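Long-range contacts in homospermidine synthase (Legionella pneumophila subsp. pneumophila str. Philadelphia 1, PDB 2PH5), which probably makes the polyamine homospermidine in an NAD-dependent reaction, and binds NAD in a Rossmann-type nucleotide-binding domain: residues K145-H156 against H410-V421; I348-L359 against Y388-V396. All blocks are in the same frame, centred on the assembly; numbering follows the deposited sequence.

Contact 1 of 2, residues K145-H156 against H410-V421; sequences KDKTQKTALITH and HPDEGIVEPEEV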
loop_
_atom_site.group_PDB
_atom_site.type_symbol
_atom_site.label_atom_id
_atom_site.label_comp_id
_atom_site.label_asym_id
_atom_site.label_seq_id
_atom_site.Cartn_x
_atom_site.Cartn_y
_atom_site.Cartn_z
ATOM N N LYS A 145 -18.239 -31.546 -22.717
ATOM C CA LYS A 145 -19.599 -31.530 -22.188
ATOM C C LYS A 145 -20.345 -32.840 -22.420
ATOM O O LYS A 145 -20.786 -33.482 -21.467
ATOM C CB LYS A 145 -20.392 -30.378 -22.812
ATOM C CG LYS A 145 -20.448 -29.091 -21.984
ATOM C CD LYS A 145 -21.308 -29.263 -20.726
ATOM C CE LYS A 145 -21.781 -27.923 -20.156
ATOM N NZ LYS A 145 -20.679 -27.018 -19.718
ATOM N N ASP A 146 -20.486 -33.233 -23.683
ATOM C CA ASP A 146 -21.198 -34.461 -24.027
ATOM C C ASP A 146 -20.253 -35.646 -24.253
ATOM O O ASP A 146 -20.302 -36.302 -25.292
ATOM C CB ASP A 146 -22.067 -34.223 -25.276
ATOM C CG ASP A 146 -22.916 -35.439 -25.658
ATOM O OD1 ASP A 146 -23.622 -35.988 -24.778
ATOM O OD2 ASP A 146 -22.887 -35.838 -26.845
ATOM N N LYS A 147 -19.388 -35.910 -23.278
ATOM C CA LYS A 147 -18.451 -37.030 -23.364
ATOM C C LYS A 147 -18.481 -37.860 -22.083
ATOM O O LYS A 147 -18.335 -39.084 -22.115
ATOM C CB LYS A 147 -17.022 -36.534 -23.624
ATOM C CG LYS A 147 -16.664 -36.352 -25.100
ATOM C CD LYS A 147 -17.489 -35.268 -25.772
ATOM C CE LYS A 147 -17.188 -35.198 -27.263
ATOM N NZ LYS A 147 -18.011 -34.165 -27.956
ATOM N N THR A 148 -18.671 -37.185 -20.954
ATOM C CA THR A 148 -18.731 -37.863 -19.668
ATOM C C THR A 148 -20.169 -37.858 -19.172
ATOM O O THR A 148 -20.968 -37.015 -19.577
ATOM C CB THR A 148 -17.840 -37.170 -18.633
ATOM O OG1 THR A 148 -18.223 -35.795 -18.514
ATOM C CG2 THR A 148 -16.384 -37.247 -19.062
ATOM N N GLN A 149 -20.488 -38.805 -18.297
ATOM C CA GLN A 149 -21.827 -38.938 -17.742
ATOM C C GLN A 149 -21.868 -38.416 -16.310
ATOM O O GLN A 149 -22.734 -37.613 -15.949
ATOM C CB GLN A 149 -22.248 -40.413 -17.777
ATOM C CG GLN A 149 -23.696 -40.672 -18.199
ATOM C CD GLN A 149 -24.645 -40.865 -17.023
ATOM O OE1 GLN A 149 -24.465 -41.771 -16.202
ATOM N NE2 GLN A 149 -25.665 -40.016 -16.941
ATOM N N LYS A 150 -20.919 -38.874 -15.498
ATOM C CA LYS A 150 -20.827 -38.474 -14.095
ATOM C C LYS A 150 -20.629 -36.970 -13.915
ATOM O O LYS A 150 -19.921 -36.329 -14.691
ATOM C CB LYS A 150 -19.705 -39.263 -13.418
ATOM C CG LYS A 150 -20.134 -40.657 -13.007
ATOM C CD LYS A 150 -21.203 -40.547 -11.944
ATOM C CE LYS A 150 -21.775 -41.878 -11.567
ATOM N NZ LYS A 150 -22.818 -41.666 -10.530
ATOM N N THR A 151 -21.264 -36.417 -12.887
ATOM C CA THR A 151 -21.189 -34.984 -12.616
ATOM C C THR A 151 -19.813 -34.503 -12.158
ATOM O O THR A 151 -19.160 -35.125 -11.319
ATOM C CB THR A 151 -22.237 -34.565 -11.559
ATOM O OG1 THR A 151 -23.545 -34.862 -12.055
ATOM C CG2 THR A 151 -22.145 -33.076 -11.261
ATOM N N ALA A 152 -19.385 -33.388 -12.731
ATOM C CA ALA A 152 -18.113 -32.793 -12.389
ATOM C C ALA A 152 -18.333 -31.289 -12.303
ATOM O O ALA A 152 -18.355 -30.598 -13.329
ATOM C CB ALA A 152 -17.076 -33.123 -13.463
ATOM N N LEU A 153 -18.530 -30.799 -11.083
ATOM C CA LEU A 153 -18.765 -29.379 -10.828
ATOM C C LEU A 153 -17.427 -28.656 -10.806
ATOM O O LEU A 153 -16.577 -28.942 -9.966
ATOM C CB LEU A 153 -19.468 -29.198 -9.474
ATOM C CG LEU A 153 -20.058 -27.814 -9.161
ATOM C CD1 LEU A 153 -21.127 -27.474 -10.192
ATOM C CD2 LEU A 153 -20.652 -27.806 -7.759
ATOM N N ILE A 154 -17.238 -27.717 -11.724
ATOM C CA ILE A 154 -15.975 -26.998 -11.798
ATOM C C ILE A 154 -16.024 -25.555 -11.311
ATOM O O ILE A 154 -17.085 -24.934 -11.267
ATOM C CB ILE A 154 -15.421 -27.022 -13.239
ATOM C CG1 ILE A 154 -16.444 -26.403 -14.199
ATOM C CG2 ILE A 154 -15.107 -28.454 -13.638
ATOM C CD1 ILE A 154 -15.982 -26.339 -15.651
ATOM N N THR A 155 -14.853 -25.037 -10.947
ATOM C CA THR A 155 -14.693 -23.672 -10.460
ATOM C C THR A 155 -15.823 -23.266 -9.536
ATOM O O THR A 155 -16.436 -22.215 -9.723
ATOM C CB THR A 155 -14.632 -22.663 -11.626
ATOM O OG1 THR A 155 -15.802 -22.803 -12.438
ATOM C CG2 THR A 155 -13.391 -22.909 -12.493
ATOM N N HIS A 156 -16.096 -24.098 -8.533
ATOM C CA HIS A 156 -17.173 -23.802 -7.604
ATOM C C HIS A 156 -16.672 -23.452 -6.211
ATOM O O HIS A 156 -16.854 -24.217 -5.266
ATOM C CB HIS A 156 -18.144 -24.978 -7.524
ATOM C CG HIS A 156 -19.423 -24.649 -6.819
ATOM N ND1 HIS A 156 -20.537 -24.178 -7.478
ATOM C CD2 HIS A 156 -19.742 -24.657 -5.503
ATOM C CE1 HIS A 156 -21.486 -23.907 -6.599
ATOM N NE2 HIS A 156 -21.028 -24.187 -5.394
ATOM N N HIS A 410 -27.300 -35.158 -7.690
ATOM C CA HIS A 410 -27.323 -34.919 -9.129
ATOM C C HIS A 410 -25.996 -35.473 -9.649
ATOM O O HIS A 410 -25.222 -34.761 -10.273
ATOM C CB HIS A 410 -27.397 -33.423 -9.440
ATOM C CG HIS A 410 -28.589 -32.735 -8.853
ATOM N ND1 HIS A 410 -28.519 -31.953 -7.720
ATOM C CD2 HIS A 410 -29.883 -32.709 -9.249
ATOM C CE1 HIS A 410 -29.718 -31.473 -7.445
ATOM N NE2 HIS A 410 -30.565 -31.916 -8.357
ATOM N N PRO A 411 -25.729 -36.767 -9.404
ATOM C CA PRO A 411 -24.495 -37.436 -9.823
ATOM C C PRO A 411 -24.267 -37.662 -11.308
ATOM O O PRO A 411 -23.159 -37.995 -11.718
ATOM C CB PRO A 411 -24.550 -38.747 -9.049
ATOM C CG PRO A 411 -26.003 -39.063 -9.060
ATOM C CD PRO A 411 -26.633 -37.723 -8.733
ATOM N N ASP A 412 -25.299 -37.483 -12.120
ATOM C CA ASP A 412 -25.147 -37.717 -13.551
ATOM C C ASP A 412 -25.549 -36.499 -14.362
ATOM O O ASP A 412 -26.586 -36.490 -15.016
ATOM C CB ASP A 412 -25.972 -38.941 -13.939
ATOM C CG ASP A 412 -25.566 -40.175 -13.145
ATOM O OD1 ASP A 412 -24.457 -40.702 -13.383
ATOM O OD2 ASP A 412 -26.342 -40.612 -12.271
ATOM N N GLU A 413 -24.707 -35.471 -14.320
ATOM C CA GLU A 413 -24.981 -34.233 -15.034
ATOM C C GLU A 413 -23.827 -33.835 -15.941
ATOM O O GLU A 413 -23.904 -32.844 -16.670
ATOM C CB GLU A 413 -25.265 -33.121 -14.026
ATOM C CG GLU A 413 -26.423 -33.421 -13.081
ATOM C CD GLU A 413 -27.755 -33.581 -13.806
ATOM O OE1 GLU A 413 -28.188 -32.621 -14.479
ATOM O OE2 GLU A 413 -28.366 -34.667 -13.698
ATOM N N GLY A 414 -22.761 -34.626 -15.897
ATOM C CA GLY A 414 -21.600 -34.337 -16.714
ATOM C C GLY A 414 -20.848 -33.136 -16.182
ATOM O O GLY A 414 -21.027 -32.733 -15.034
ATOM N N ILE A 415 -19.998 -32.568 -17.019
ATOM C CA ILE A 415 -19.235 -31.413 -16.617
ATOM C C ILE A 415 -20.168 -30.208 -16.504
ATOM O O ILE A 415 -20.814 -29.828 -17.476
ATOM C CB ILE A 415 -18.115 -31.122 -17.628
ATOM C CG1 ILE A 415 -17.027 -32.192 -17.518
ATOM C CG2 ILE A 415 -17.528 -29.761 -17.369
ATOM C CD1 ILE A 415 -15.742 -31.851 -18.279
ATOM N N VAL A 416 -20.258 -29.616 -15.318
ATOM C CA VAL A 416 -21.130 -28.462 -15.141
ATOM C C VAL A 416 -20.434 -27.282 -14.474
ATOM O O VAL A 416 -19.517 -27.460 -13.676
ATOM C CB VAL A 416 -22.396 -28.840 -14.319
ATOM C CG1 VAL A 416 -23.172 -29.938 -15.034
ATOM C CG2 VAL A 416 -22.008 -29.304 -12.933
ATOM N N GLU A 417 -20.857 -26.072 -14.828
ATOM C CA GLU A 417 -20.290 -24.859 -14.239
ATOM C C GLU A 417 -21.302 -24.261 -13.278
ATOM O O GLU A 417 -22.501 -24.475 -13.422
ATOM C CB GLU A 417 -19.937 -23.853 -15.325
ATOM C CG GLU A 417 -18.795 -24.319 -16.190
ATOM C CD GLU A 417 -18.358 -23.285 -17.197
ATOM O OE1 GLU A 417 -19.191 -22.887 -18.043
ATOM O OE2 GLU A 417 -17.179 -22.870 -17.140
ATOM N N PRO A 418 -20.831 -23.495 -12.283
ATOM C CA PRO A 418 -21.761 -22.902 -11.322
ATOM C C PRO A 418 -22.954 -22.163 -11.931
ATOM O O PRO A 418 -24.022 -22.120 -11.321
ATOM C CB PRO A 418 -20.855 -22.012 -10.467
ATOM C CG PRO A 418 -19.699 -21.704 -11.370
ATOM C CD PRO A 418 -19.457 -23.009 -12.059
ATOM N N GLU A 419 -22.791 -21.606 -13.131
ATOM C CA GLU A 419 -23.892 -20.895 -13.788
ATOM C C GLU A 419 -25.071 -21.811 -14.111
ATOM O O GLU A 419 -26.212 -21.354 -14.212
ATOM C CB GLU A 419 -23.423 -20.218 -15.080
ATOM C CG GLU A 419 -22.557 -18.989 -14.856
ATOM C CD GLU A 419 -21.092 -19.331 -14.683
ATOM O OE1 GLU A 419 -20.790 -20.401 -14.112
ATOM O OE2 GLU A 419 -20.247 -18.520 -15.115
ATOM N N GLU A 420 -24.787 -23.097 -14.276
ATOM C CA GLU A 420 -25.812 -24.079 -14.585
ATOM C C GLU A 420 -26.471 -24.671 -13.334
ATOM O O GLU A 420 -27.293 -25.589 -13.435
ATOM C CB GLU A 420 -25.210 -25.207 -15.412
ATOM C CG GLU A 420 -24.704 -24.785 -16.772
ATOM C CD GLU A 420 -23.753 -25.807 -17.364
ATOM O OE1 GLU A 420 -22.573 -25.826 -16.949
ATOM O OE2 GLU A 420 -24.185 -26.602 -18.229
ATOM N N VAL A 421 -26.116 -24.155 -12.161
ATOM C CA VAL A 421 -26.680 -24.650 -10.908
ATOM C C VAL A 421 -27.680 -23.660 -10.313
ATOM O O VAL A 421 -27.484 -22.441 -10.388
ATOM C CB VAL A 421 -25.551 -24.920 -9.878
ATOM C CG1 VAL A 421 -26.111 -25.568 -8.618
ATOM C CG2 VAL A 421 -24.488 -25.798 -10.513
#

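Contact 2 of 2, residues I348-L359 against Y388-V396; sequences ILNEIIDGCDEL and YNNATSLQV. With NAD (nicotinamide-adenine-dinucleotide), chain C.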
loop_
_atom_site.group_PDB
_atom_site.type_symbol
_atom_site.label_atom_id
_atom_site.label_comp_id
_atom_site.label_asym_id
_atom_site.label_seq_id
_atom_site.Cartn_x
_atom_site.Cartn_y
_atom_site.Cartn_z
ATOM N N ILE A 348 -2.320 -16.040 7.017
ATOM C CA ILE A 348 -2.787 -15.599 8.313
ATOM C C ILE A 348 -4.122 -16.225 8.662
ATOM O O ILE A 348 -5.105 -16.107 7.932
ATOM C CB ILE A 348 -2.873 -14.075 8.397
ATOM C CG1 ILE A 348 -3.588 -13.513 7.164
ATOM C CG2 ILE A 348 -1.475 -13.522 8.542
ATOM C CD1 ILE A 348 -3.969 -12.042 7.284
ATOM N N LEU A 349 -4.125 -16.903 9.802
ATOM C CA LEU A 349 -5.290 -17.602 10.302
ATOM C C LEU A 349 -5.487 -17.250 11.777
ATOM O O LEU A 349 -6.343 -16.436 12.124
ATOM C CB LEU A 349 -5.066 -19.102 10.136
ATOM C CG LEU A 349 -6.227 -20.065 10.356
ATOM C CD1 LEU A 349 -7.319 -19.814 9.320
ATOM C CD2 LEU A 349 -5.697 -21.495 10.245
ATOM N N ASN A 350 -4.685 -17.857 12.645
ATOM C CA ASN A 350 -4.790 -17.589 14.072
ATOM C C ASN A 350 -4.297 -16.200 14.452
ATOM O O ASN A 350 -4.781 -15.617 15.420
ATOM C CB ASN A 350 -4.014 -18.634 14.870
ATOM C CG ASN A 350 -4.542 -20.031 14.653
ATOM O OD1 ASN A 350 -5.748 -20.227 14.469
ATOM N ND2 ASN A 350 -3.649 -21.016 14.684
ATOM N N GLU A 351 -3.347 -15.656 13.700
ATOM C CA GLU A 351 -2.847 -14.340 14.043
ATOM C C GLU A 351 -3.813 -13.187 13.801
ATOM O O GLU A 351 -3.606 -12.093 14.327
ATOM C CB GLU A 351 -1.509 -14.053 13.355
ATOM C CG GLU A 351 -1.447 -14.351 11.877
ATOM C CD GLU A 351 -1.037 -15.789 11.570
ATOM O OE1 GLU A 351 -1.894 -16.696 11.681
ATOM O OE2 GLU A 351 0.149 -16.004 11.221
ATOM N N ILE A 352 -4.878 -13.406 13.035
ATOM C CA ILE A 352 -5.793 -12.300 12.822
ATOM C C ILE A 352 -6.638 -12.102 14.076
ATOM O O ILE A 352 -7.161 -13.053 14.647
ATOM C CB ILE A 352 -6.687 -12.487 11.550
ATOM C CG1 ILE A 352 -8.145 -12.636 11.939
ATOM C CG2 ILE A 352 -6.240 -13.687 10.740
ATOM C CD1 ILE A 352 -9.038 -12.426 10.781
ATOM N N ILE A 353 -6.760 -10.854 14.510
ATOM C CA ILE A 353 -7.494 -10.543 15.727
ATOM C C ILE A 353 -8.837 -9.845 15.522
ATOM O O ILE A 353 -9.690 -9.874 16.403
ATOM C CB ILE A 353 -6.624 -9.671 16.640
ATOM C CG1 ILE A 353 -6.460 -8.274 16.022
ATOM C CG2 ILE A 353 -5.276 -10.343 16.842
ATOM C CD1 ILE A 353 -5.460 -7.367 16.721
ATOM N N ASP A 354 -9.034 -9.224 14.365
ATOM C CA ASP A 354 -10.274 -8.506 14.114
ATOM C C ASP A 354 -10.505 -8.397 12.613
ATOM O O ASP A 354 -9.638 -8.765 11.811
ATOM C CB ASP A 354 -10.170 -7.102 14.723
ATOM C CG ASP A 354 -11.509 -6.404 14.838
ATOM O OD1 ASP A 354 -11.525 -5.159 14.750
ATOM O OD2 ASP A 354 -12.547 -7.077 15.028
ATOM N N GLY A 355 -11.679 -7.906 12.232
ATOM C CA GLY A 355 -11.970 -7.731 10.819
ATOM C C GLY A 355 -12.953 -8.692 10.183
ATOM O O GLY A 355 -13.443 -9.627 10.815
ATOM N N CYS A 356 -13.236 -8.460 8.910
ATOM C CA CYS A 356 -14.172 -9.301 8.199
ATOM C C CYS A 356 -13.899 -9.297 6.702
ATOM O O CYS A 356 -13.092 -8.511 6.201
ATOM C CB CYS A 356 -15.601 -8.830 8.473
ATOM S SG CYS A 356 -15.941 -7.173 7.892
ATOM N N ASP A 357 -14.575 -10.185 5.989
ATOM C CA ASP A 357 -14.394 -10.283 4.557
ATOM C C ASP A 357 -15.736 -10.033 3.877
ATOM O O ASP A 357 -16.682 -10.804 4.065
ATOM C CB ASP A 357 -13.868 -11.676 4.200
ATOM C CG ASP A 357 -13.294 -11.743 2.796
ATOM O OD1 ASP A 357 -13.838 -11.059 1.901
ATOM O OD2 ASP A 357 -12.311 -12.488 2.588
ATOM N N GLU A 358 -15.823 -8.943 3.113
ATOM C CA GLU A 358 -17.053 -8.614 2.401
ATOM C C GLU A 358 -16.955 -9.013 0.953
ATOM O O GLU A 358 -16.446 -8.257 0.135
ATOM C CB GLU A 358 -17.368 -7.122 2.441
ATOM C CG GLU A 358 -18.135 -6.706 3.649
ATOM C CD GLU A 358 -19.059 -5.525 3.393
ATOM O OE1 GLU A 358 -18.624 -4.521 2.760
ATOM O OE2 GLU A 358 -20.224 -5.609 3.846
ATOM N N LEU A 359 -17.450 -10.200 0.640
ATOM C CA LEU A 359 -17.426 -10.701 -0.723
ATOM C C LEU A 359 -18.819 -10.575 -1.319
ATOM O O LEU A 359 -19.798 -10.981 -0.699
ATOM C CB LEU A 359 -16.996 -12.167 -0.742
ATOM C CG LEU A 359 -17.150 -12.865 -2.096
ATOM C CD1 LEU A 359 -16.272 -12.165 -3.119
ATOM C CD2 LEU A 359 -16.761 -14.352 -1.974
ATOM N N TYR A 388 -10.121 -23.985 12.087
ATOM C CA TYR A 388 -9.237 -24.000 10.921
ATOM C C TYR A 388 -9.824 -23.149 9.800
ATOM O O TYR A 388 -9.734 -23.498 8.623
ATOM C CB TYR A 388 -9.063 -25.442 10.442
ATOM C CG TYR A 388 -8.739 -26.392 11.563
ATOM C CD1 TYR A 388 -7.514 -26.322 12.222
ATOM C CD2 TYR A 388 -9.672 -27.339 11.998
ATOM C CE1 TYR A 388 -7.221 -27.167 13.290
ATOM C CE2 TYR A 388 -9.389 -28.192 13.070
ATOM C CZ TYR A 388 -8.159 -28.097 13.709
ATOM O OH TYR A 388 -7.843 -28.913 14.771
ATOM N N ASN A 389 -10.418 -22.024 10.179
ATOM C CA ASN A 389 -11.051 -21.135 9.219
ATOM C C ASN A 389 -10.989 -19.665 9.602
ATOM O O ASN A 389 -11.055 -19.301 10.785
ATOM C CB ASN A 389 -12.527 -21.514 9.059
ATOM C CG ASN A 389 -12.760 -22.518 7.952
ATOM O OD1 ASN A 389 -12.733 -22.175 6.763
ATOM N ND2 ASN A 389 -12.996 -23.765 8.331
ATOM N N ASN A 390 -10.840 -18.823 8.586
ATOM C CA ASN A 390 -10.867 -17.391 8.790
ATOM C C ASN A 390 -12.054 -16.960 7.937
ATOM O O ASN A 390 -12.687 -17.795 7.295
ATOM C CB ASN A 390 -9.567 -16.690 8.343
ATOM C CG ASN A 390 -9.158 -17.017 6.916
ATOM O OD1 ASN A 390 -9.974 -16.994 5.987
ATOM N ND2 ASN A 390 -7.873 -17.301 6.732
ATOM N N ALA A 391 -12.369 -15.671 7.949
ATOM C CA ALA A 391 -13.489 -15.156 7.185
ATOM C C ALA A 391 -13.415 -15.580 5.718
ATOM O O ALA A 391 -14.396 -16.062 5.154
ATOM C CB ALA A 391 -13.529 -13.642 7.296
ATOM N N THR A 392 -12.242 -15.410 5.118
ATOM C CA THR A 392 -12.013 -15.744 3.713
ATOM C C THR A 392 -12.171 -17.224 3.402
ATOM O O THR A 392 -12.964 -17.593 2.537
ATOM C CB THR A 392 -10.597 -15.300 3.265
ATOM O OG1 THR A 392 -10.414 -13.914 3.577
ATOM C CG2 THR A 392 -10.409 -15.508 1.768
ATOM N N SER A 393 -11.420 -18.073 4.095
ATOM C CA SER A 393 -11.505 -19.502 3.828
ATOM C C SER A 393 -12.926 -20.036 4.008
ATOM O O SER A 393 -13.418 -20.796 3.170
ATOM C CB SER A 393 -10.542 -20.283 4.729
ATOM O OG SER A 393 -10.912 -20.176 6.091
ATOM N N LEU A 394 -13.588 -19.627 5.089
ATOM C CA LEU A 394 -14.943 -20.100 5.364
ATOM C C LEU A 394 -15.936 -19.811 4.245
ATOM O O LEU A 394 -16.849 -20.600 4.001
ATOM C CB LEU A 394 -15.485 -19.517 6.676
ATOM C CG LEU A 394 -16.821 -20.138 7.120
ATOM C CD1 LEU A 394 -16.670 -21.662 7.139
ATOM C CD2 LEU A 394 -17.223 -19.628 8.509
ATOM N N GLN A 395 -15.766 -18.691 3.558
ATOM C CA GLN A 395 -16.691 -18.368 2.486
ATOM C C GLN A 395 -16.432 -19.282 1.292
ATOM O O GLN A 395 -17.345 -19.590 0.520
ATOM C CB GLN A 395 -16.547 -16.904 2.068
ATOM C CG GLN A 395 -16.931 -15.918 3.138
ATOM C CD GLN A 395 -16.582 -14.486 2.754
ATOM O OE1 GLN A 395 -15.446 -14.193 2.389
ATOM N NE2 GLN A 395 -17.559 -13.590 2.839
ATOM N N VAL A 396 -15.192 -19.741 1.156
ATOM C CA VAL A 396 -14.836 -20.612 0.045
ATOM C C VAL A 396 -15.313 -22.039 0.252
ATOM O O VAL A 396 -15.858 -22.655 -0.666
ATOM C CB VAL A 396 -13.318 -20.642 -0.182
ATOM C CG1 VAL A 396 -13.007 -21.327 -1.497
ATOM C CG2 VAL A 396 -12.764 -19.228 -0.149
HETATM P PA NAD C . -2.368 -24.514 -1.510
HETATM O O1A NAD C . -1.153 -24.240 -2.353
HETATM O O2A NAD C . -2.409 -23.947 -0.134
HETATM O O5B NAD C . -2.635 -26.109 -1.394
HETATM C C5B NAD C . -2.596 -26.935 -2.555
HETATM C C4B NAD C . -2.249 -28.369 -2.115
HETATM O O4B NAD C . -2.179 -29.133 -3.299
HETATM C C3B NAD C . -0.899 -28.511 -1.404
HETATM O O3B NAD C . -1.070 -29.154 -0.138
HETATM C C2B NAD C . -0.067 -29.332 -2.348
HETATM O O2B NAD C . 0.882 -30.177 -1.737
HETATM C C1B NAD C . -1.112 -30.054 -3.200
HETATM N N9A NAD C . -0.701 -30.386 -4.569
HETATM C C8A NAD C . 0.204 -29.627 -5.331
HETATM N N7A NAD C . 0.985 -30.412 -6.100
HETATM C C5A NAD C . 0.614 -31.686 -5.841
HETATM C C6A NAD C . 1.069 -32.903 -6.348
HETATM N N6A NAD C . 2.028 -33.011 -7.269
HETATM N N1A NAD C . 0.468 -34.054 -5.858
HETATM C C2A NAD C . -0.535 -34.020 -4.910
HETATM N N3A NAD C . -1.006 -32.833 -4.402
HETATM C C4A NAD C . -0.415 -31.700 -4.885
HETATM O O3 NAD C . -3.576 -23.903 -2.329
HETATM P PN NAD C . -5.164 -23.892 -2.100
HETATM O O1N NAD C . -5.621 -22.495 -2.290
HETATM O O2N NAD C . -5.451 -24.584 -0.793
HETATM O O5D NAD C . -5.455 -24.796 -3.369
HETATM C C5D NAD C . -6.721 -25.193 -3.831
HETATM C C4D NAD C . -7.046 -24.234 -4.958
HETATM O O4D NAD C . -8.296 -23.649 -4.713
HETATM C C3D NAD C . -6.485 -23.614 -6.221
HETATM O O3D NAD C . -6.691 -24.448 -7.350
HETATM C C2D NAD C . -7.258 -22.308 -6.294
HETATM O O2D NAD C . -7.318 -21.763 -7.581
HETATM C C1D NAD C . -8.609 -22.677 -5.693
HETATM N N1N NAD C . -9.316 -21.615 -4.940
HETATM C C2N NAD C . -10.571 -21.207 -5.331
HETATM C C3N NAD C . -11.211 -20.210 -4.564
HETATM C C7N NAD C . -12.574 -19.716 -4.902
HETATM O O7N NAD C . -13.117 -18.757 -4.086
HETATM N N7N NAD C . -13.271 -20.178 -5.920
HETATM C C4N NAD C . -10.577 -19.637 -3.415
HETATM C C5N NAD C . -9.288 -20.083 -3.053
HETATM C C6N NAD C . -8.655 -21.061 -3.796
#

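Contact 1 of 2, residues K145-H156 against H410-V421
L153 lays its CD1 methyl against V416, 3.4 Å from CG2, and the same methyl meets V421, which crosses it at about a right angle. CG of L153 stands anti to the backbone N (chi1 -168°), and this carries the branched tip over to the neighbouring strand. The two strands pair in parallel, A152 with I415 and L153 with V416, and form one edge of the parallel Rossmann-type sheet: 152-153 lies between 109-112 and the outermost strand of the chain's sheet, 415-416. A152 N bonds to G414 O, V416 N to A152 O at 2.9 Å, and I154 N to V416 O, this last almost straight along the carbonyl. A152 and I415 share the other face; the small methyl of A152 lies 4.2 Å from CG1 of I415, and I100 of helix 96-106 covers I415 there. G414 suits its place because its phi is positive and the backbone of 145-149 lies close on that side.

Before the strands, T151 N donates to P411 O at 2.7 Å. T151 OG1 lies between H410 O, to which it donates in a contact modelled so short that its length is doubtful, and E413 N, from which it accepts a weak bond. K150 runs beside D412, pointing the same way, in a long, weak salt bridge of 3.4 Å from NZ to OD1. Beyond the strands, CG of E417 packs against CD1 of I154 at 3.5 Å, while its carboxylate reaches R138. P418 lays its CD on I154 O and its CB near H156 ND1. With no amide hydrogen, P418 cannot donate a further rung. The chemistry implies a strand pair held by backbone bonds and aliphatic packing, with charged pairs, K150-D412 and K145-E420, toward the more exposed side; the K145 side chain is poorly ordered.

Contact 2 of 2, residues I348-L359 against Y388-V396
Strand 356-359 and residues 391-396, the first turns of helix 391-408, run 8.1 Å apart at their closest axial approach, with 42° between their directions, so the helix packs obliquely on the mixed sheet of the C-terminal domain. A capping box starts the helix: N390, at the N-cap, accepts from S393 N through OD1, and S393 OG accepts from N390 N at 2.8 Å. Asparagine suits the N-cap because OD1 accepts the S393 amide while ND2 remains to donate. With CG between the backbone N and the carbonyl carbon (chi1 53°), N390 caps the turn and still sends ND2 to I348 O in a weak bond of 3.2 Å. L349 crosses this amide at about a right angle, its CD1 3.6 Å from ND2.

Farther along, CB of A391 lies 3.7 Å from CB of D357, close enough because alanine is small. The D357 carboxylate takes the T392 hydroxyl on the anti lone pair of OD2, at 2.6 Å; T392 OG1 is also hydrogen-bonded to Q211 NE2 of strand 202-213. Q395 reaches back to the strand and gives D357 O a weak bond from NE2, which has a further partner in S375; the Q395 amide plane is turned 60° from the D357 carboxylate, with OE1 3.3 Å from D357 CG. One residue on, V396 faces the cofactor, with CG1 3.5 Å from C4N of the NAD nicotinamide.

In the fold
From the N terminus the chain first builds six strands of the parallel sheet, the last being 152-153, and then enters the part that carries the mixed sheet. There contact 2 closes a short loop: from strand 352-364 through strand 370-378 and helix 379-385 to the start of helix 391-408. That helix leads directly back to strand 415-416, which adds the seventh strand, and contact 1 there closes a loop of about 250 residues with 145-156. The small loop thus lies wholly within the large one, without crossing it. Contact 1 returns the late chain to the nucleotide-binding sheet, whereas contact 2 joins helix and mixed sheet beside NAD; their centres are about 29 Å apart.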